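Local coordinates for 5-methylthioribose-1-phosphate isomerase (Saccharomyces cerevisiae, PDB 1W2W), which catalyses the interconversion of methylthioribose-1-phosphate and methylthioribulose-1-phosphate in the methionine salvage pathway, at residues 134-137 with 138-142; 114-117 with 118-121. All coordinates share one frame; numbering follows the deposited sequence.

Contact 1: 134-137 with 138-142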
loop_
_atom_site.group_PDB
_atom_site.type_symbol
_atom_site.label_atom_id
_atom_site.label_comp_id
_atom_site.label_asym_id
_atom_site.label_seq_id
_atom_site.Cartn_x
_atom_site.Cartn_y
_atom_site.Cartn_z
ATOM N N GLY A 134 -27.180 22.041 29.675
ATOM C CA GLY A 134 -27.684 20.841 30.315
ATOM C C GLY A 134 -28.159 19.787 29.330
ATOM O O GLY A 134 -27.873 18.603 29.505
ATOM N N SER A 135 -28.878 20.216 28.297
ATOM C CA SER A 135 -29.442 19.275 27.329
ATOM C C SER A 135 -28.352 18.708 26.419
ATOM O O SER A 135 -28.414 17.545 26.009
ATOM C CB SER A 135 -30.519 19.961 26.486
ATOM O OG SER A 135 -31.593 20.399 27.310
ATOM N N LEU A 136 -27.363 19.535 26.098
ATOM C CA LEU A 136 -26.231 19.091 25.298
ATOM C C LEU A 136 -25.375 18.083 26.058
ATOM O O LEU A 136 -24.901 17.103 25.468
ATOM C CB LEU A 136 -25.386 20.283 24.832
ATOM C CG LEU A 136 -24.170 19.965 23.953
ATOM C CD1 LEU A 136 -24.568 19.215 22.685
ATOM C CD2 LEU A 136 -23.376 21.228 23.613
ATOM N N TYR A 137 -25.174 18.314 27.357
ATOM C CA TYR A 137 -24.495 17.333 28.198
ATOM C C TYR A 137 -25.214 15.987 28.114
ATOM O O TYR A 137 -24.586 14.939 27.909
ATOM C CB TYR A 137 -24.480 17.773 29.667
ATOM C CG TYR A 137 -23.898 16.720 30.595
ATOM C CD1 TYR A 137 -22.520 16.546 30.706
ATOM C CD2 TYR A 137 -24.726 15.901 31.362
ATOM C CE1 TYR A 137 -21.983 15.575 31.560
ATOM C CE2 TYR A 137 -24.197 14.943 32.207
ATOM C CZ TYR A 137 -22.833 14.786 32.301
ATOM O OH TYR A 137 -22.314 13.830 33.151
ATOM N N ASN A 138 -26.533 16.018 28.289
ATOM C CA ASN A 138 -27.321 14.788 28.162
ATOM C C ASN A 138 -27.130 14.172 26.780
ATOM O O ASN A 138 -26.984 12.949 26.651
ATOM C CB ASN A 138 -28.805 15.043 28.442
ATOM C CG ASN A 138 -29.067 15.310 29.911
ATOM O OD1 ASN A 138 -28.199 15.069 30.750
ATOM N ND2 ASN A 138 -30.253 15.809 30.227
ATOM N N TYR A 139 -27.124 15.015 25.752
ATOM C CA TYR A 139 -27.018 14.504 24.389
ATOM C C TYR A 139 -25.691 13.783 24.170
ATOM O O TYR A 139 -25.648 12.670 23.611
ATOM C CB TYR A 139 -27.181 15.602 23.328
ATOM C CG TYR A 139 -26.807 15.064 21.964
ATOM C CD1 TYR A 139 -27.678 14.239 21.270
ATOM C CD2 TYR A 139 -25.576 15.364 21.383
ATOM C CE1 TYR A 139 -27.341 13.728 20.030
ATOM C CE2 TYR A 139 -25.227 14.855 20.130
ATOM C CZ TYR A 139 -26.118 14.035 19.468
ATOM O OH TYR A 139 -25.831 13.510 18.234
ATOM N N VAL A 140 -24.600 14.418 24.589
ATOM C CA VAL A 140 -23.292 13.814 24.345
ATOM C C VAL A 140 -23.079 12.526 25.144
ATOM O O VAL A 140 -22.467 11.574 24.642
ATOM C CB VAL A 140 -22.114 14.805 24.495
ATOM C CG1 VAL A 140 -22.332 16.007 23.588
ATOM C CG2 VAL A 140 -21.912 15.232 25.944
ATOM N N CYS A 141 -23.595 12.479 26.373
ATOM C CA CYS A 141 -23.537 11.255 27.152
ATOM C C CYS A 141 -24.269 10.139 26.424
ATOM O O CYS A 141 -23.776 9.007 26.360
ATOM C CB CYS A 141 -24.124 11.453 28.552
ATOM S SG CYS A 141 -23.020 12.445 29.597
ATOM N N GLU A 142 -25.438 10.464 25.879
ATOM C CA GLU A 142 -26.253 9.469 25.192
ATOM C C GLU A 142 -25.593 9.020 23.895
ATOM O O GLU A 142 -25.560 7.821 23.610
ATOM C CB GLU A 142 -27.653 10.003 24.922
ATOM C CG GLU A 142 -28.499 10.034 26.188
ATOM C CD GLU A 142 -29.654 11.004 26.082
ATOM O OE1 GLU A 142 -30.129 11.232 24.945
ATOM O OE2 GLU A 142 -30.075 11.531 27.140
#
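The first torsions of Y137 and C141 bring ring and sulfur together one helical turn apart. The Y137 ring carbon CG stands anti to its own backbone N (chi1 175°), which carries the ring along the helix toward C141. The C141 thiol lies beside its own backbone N (chi1 -72°), and this sets SG over one face of the ring. SG is 3.8 Å from the centroid of the Y137 ring, and the line between them runs 20° off the ring normal. It is shifted toward the hydroxyl end: C141 SG is 3.6 Å from Y137 CZ. This is a cysteine sulfur-aromatic contact within helix 129-168. C141 N donates to Y137 O at 3.1 Å.

A second group packs on the buried side. L136 CD1 reaches V140 CG1 at 4.0 Å and Y139 CD2 at 4.2 Å. V140 N is hydrogen-bonded to L136 O at 2.8 Å. L136 and V140 also rest on helix 53-73, and V140 and C141 touch F8 of strand 6-9.

The Y137 hydroxyl is hydrogen-bonded to the R10 backbone oxygen. With an alanine here, the C141 sulfur would probably lose its aromatic face and the R10 carbonyl its hydroxyl donor. The chemistry is mixed: backbone bonds hold the helix, a polarisable sulfur lies on an aromatic face, and L136 and V140 make aliphatic contact on the buried side, the Y139 ring beside L136.

Contact 2: 114-117 with 118-121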
loop_
_atom_site.group_PDB
_atom_site.type_symbol
_atom_site.label_atom_id
_atom_site.label_comp_id
_atom_site.label_asym_id
_atom_site.label_seq_id
_atom_site.Cartn_x
_atom_site.Cartn_y
_atom_site.Cartn_z
ATOM N N ASN A 114 -24.854 14.208 11.134
ATOM C CA ASN A 114 -25.994 13.660 11.846
ATOM C C ASN A 114 -26.094 14.159 13.291
ATOM O O ASN A 114 -27.184 14.476 13.784
ATOM C CB ASN A 114 -25.998 12.130 11.766
ATOM C CG ASN A 114 -26.428 11.623 10.389
ATOM O OD1 ASN A 114 -27.065 12.346 9.611
ATOM N ND2 ASN A 114 -26.076 10.378 10.085
ATOM N N SER A 115 -24.955 14.240 13.967
ATOM C CA SER A 115 -24.898 14.794 15.309
ATOM C C SER A 115 -25.145 16.303 15.315
ATOM O O SER A 115 -25.845 16.808 16.184
ATOM C CB SER A 115 -23.552 14.490 15.970
ATOM O OG SER A 115 -23.570 13.206 16.587
ATOM N N LEU A 116 -24.560 17.034 14.375
ATOM C CA LEU A 116 -24.720 18.491 14.410
ATOM C C LEU A 116 -26.166 18.913 14.135
ATOM O O LEU A 116 -26.642 19.906 14.689
ATOM C CB LEU A 116 -23.754 19.192 13.452
ATOM C CG LEU A 116 -22.271 18.999 13.795
ATOM C CD1 LEU A 116 -21.386 19.780 12.829
ATOM C CD2 LEU A 116 -21.948 19.352 15.251
ATOM N N VAL A 117 -26.865 18.157 13.293
ATOM C CA VAL A 117 -28.292 18.386 13.053
ATOM C C VAL A 117 -29.068 18.259 14.365
ATOM O O VAL A 117 -29.897 19.112 14.696
ATOM C CB VAL A 117 -28.854 17.394 11.997
ATOM C CG1 VAL A 117 -30.384 17.372 12.015
ATOM C CG2 VAL A 117 -28.313 17.720 10.604
ATOM N N GLU A 118 -28.780 17.200 15.115
ATOM C CA GLU A 118 -29.431 16.966 16.391
ATOM C C GLU A 118 -29.082 18.076 17.377
ATOM O O GLU A 118 -29.964 18.568 18.089
ATOM C CB GLU A 118 -29.055 15.596 16.959
ATOM C CG GLU A 118 -29.889 15.153 18.156
ATOM C CD GLU A 118 -31.374 15.448 18.013
ATOM O OE1 GLU A 118 -31.975 15.093 16.974
ATOM O OE2 GLU A 118 -31.944 16.034 18.954
ATOM N N ILE A 119 -27.812 18.481 17.414
ATOM C CA ILE A 119 -27.417 19.560 18.325
ATOM C C ILE A 119 -28.148 20.863 17.967
ATOM O O ILE A 119 -28.602 21.588 18.865
ATOM C CB ILE A 119 -25.892 19.760 18.355
ATOM C CG1 ILE A 119 -25.215 18.537 18.988
ATOM C CG2 ILE A 119 -25.534 21.071 19.094
ATOM C CD1 ILE A 119 -23.705 18.455 18.770
ATOM N N LYS A 120 -28.271 21.155 16.675
ATOM C CA LYS A 120 -29.052 22.324 16.247
ATOM C C LYS A 120 -30.522 22.252 16.672
ATOM O O LYS A 120 -31.119 23.271 17.061
ATOM C CB LYS A 120 -28.960 22.540 14.739
ATOM C CG LYS A 120 -27.642 23.139 14.295
ATOM C CD LYS A 120 -27.714 23.581 12.848
ATOM C CE LYS A 120 -26.382 24.119 12.375
ATOM N NZ LYS A 120 -26.590 24.794 11.065
ATOM N N ASN A 121 -31.105 21.060 16.590
ATOM C CA ASN A 121 -32.472 20.853 17.063
ATOM C C ASN A 121 -32.592 21.082 18.562
ATOM O O ASN A 121 -33.575 21.660 19.048
ATOM C CB ASN A 121 -32.954 19.441 16.726
ATOM C CG ASN A 121 -33.340 19.298 15.270
ATOM O OD1 ASN A 121 -33.649 20.287 14.599
ATOM N ND2 ASN A 121 -33.317 18.068 14.769
#
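The flat amide of N121 lies alongside V117, and the two side chains run side by side, pointing the same way. N121 ND2 is the amide atom nearest V117 CG1, at 4.1 Å, and N121 CG is 3.5 Å from V117 O. V117 turns CG1 anti to its backbone N (chi1 165°), which brings this methyl beside the amide. The same pair is joined by the backbone, where N121 N donates to V117 O at 3.0 Å. The amide of N114 takes another course: N114 ND2 gives hydrogen bonds to the backbone of another protein chain of the assembly.

L116 and I119 form the aliphatic part of the buried side. L116 CD2 meets I119 CD1 at 4.0 Å. The I119 branch also leans on the preceding turn, with CG1 3.4 Å from S115 O. I119 N is hydrogen-bonded to that same oxygen at 2.9 Å. K120 packs its CG 3.4 Å from L116 O, and its extended chain carries NZ away to a salt bridge with D100. The bond from E118 N to N114 O is weak.

This is ordinary side-chain packing along helix 111-124, away from the predicted transition-state stabiliser C181. L116 packs on L102 and L103 of helix 88-103, and K120 touches N96 and L99 of the same helix. S115 and I119 touch S61 of helix 53-73. Toward helix 129-168, I119 meets F132, and S115 OG, the polar member of the buried side, is hydrogen-bonded to the Y139 hydroxyl.

This chain is the N-terminal part of the longer isomerase, and both contacts lie in its eIF-2B-like family region. Contact 2 comes first, on helix 111-124, and contact 1 follows on helix 129-168. Each is local, between neighbouring turns of one helix, so neither closes a long loop. They stand in series and neither nest nor cross. The short link between the helices turns the chain back, and the helices at the two contacts run in roughly opposite directions. Their centres are 12 Å apart and they touch directly: L136 CD1 lies 3.8 Å from I119 CG1, and Y139 CE1 lies 3.5 Å from E118 CG. Both also reach helix 53-73.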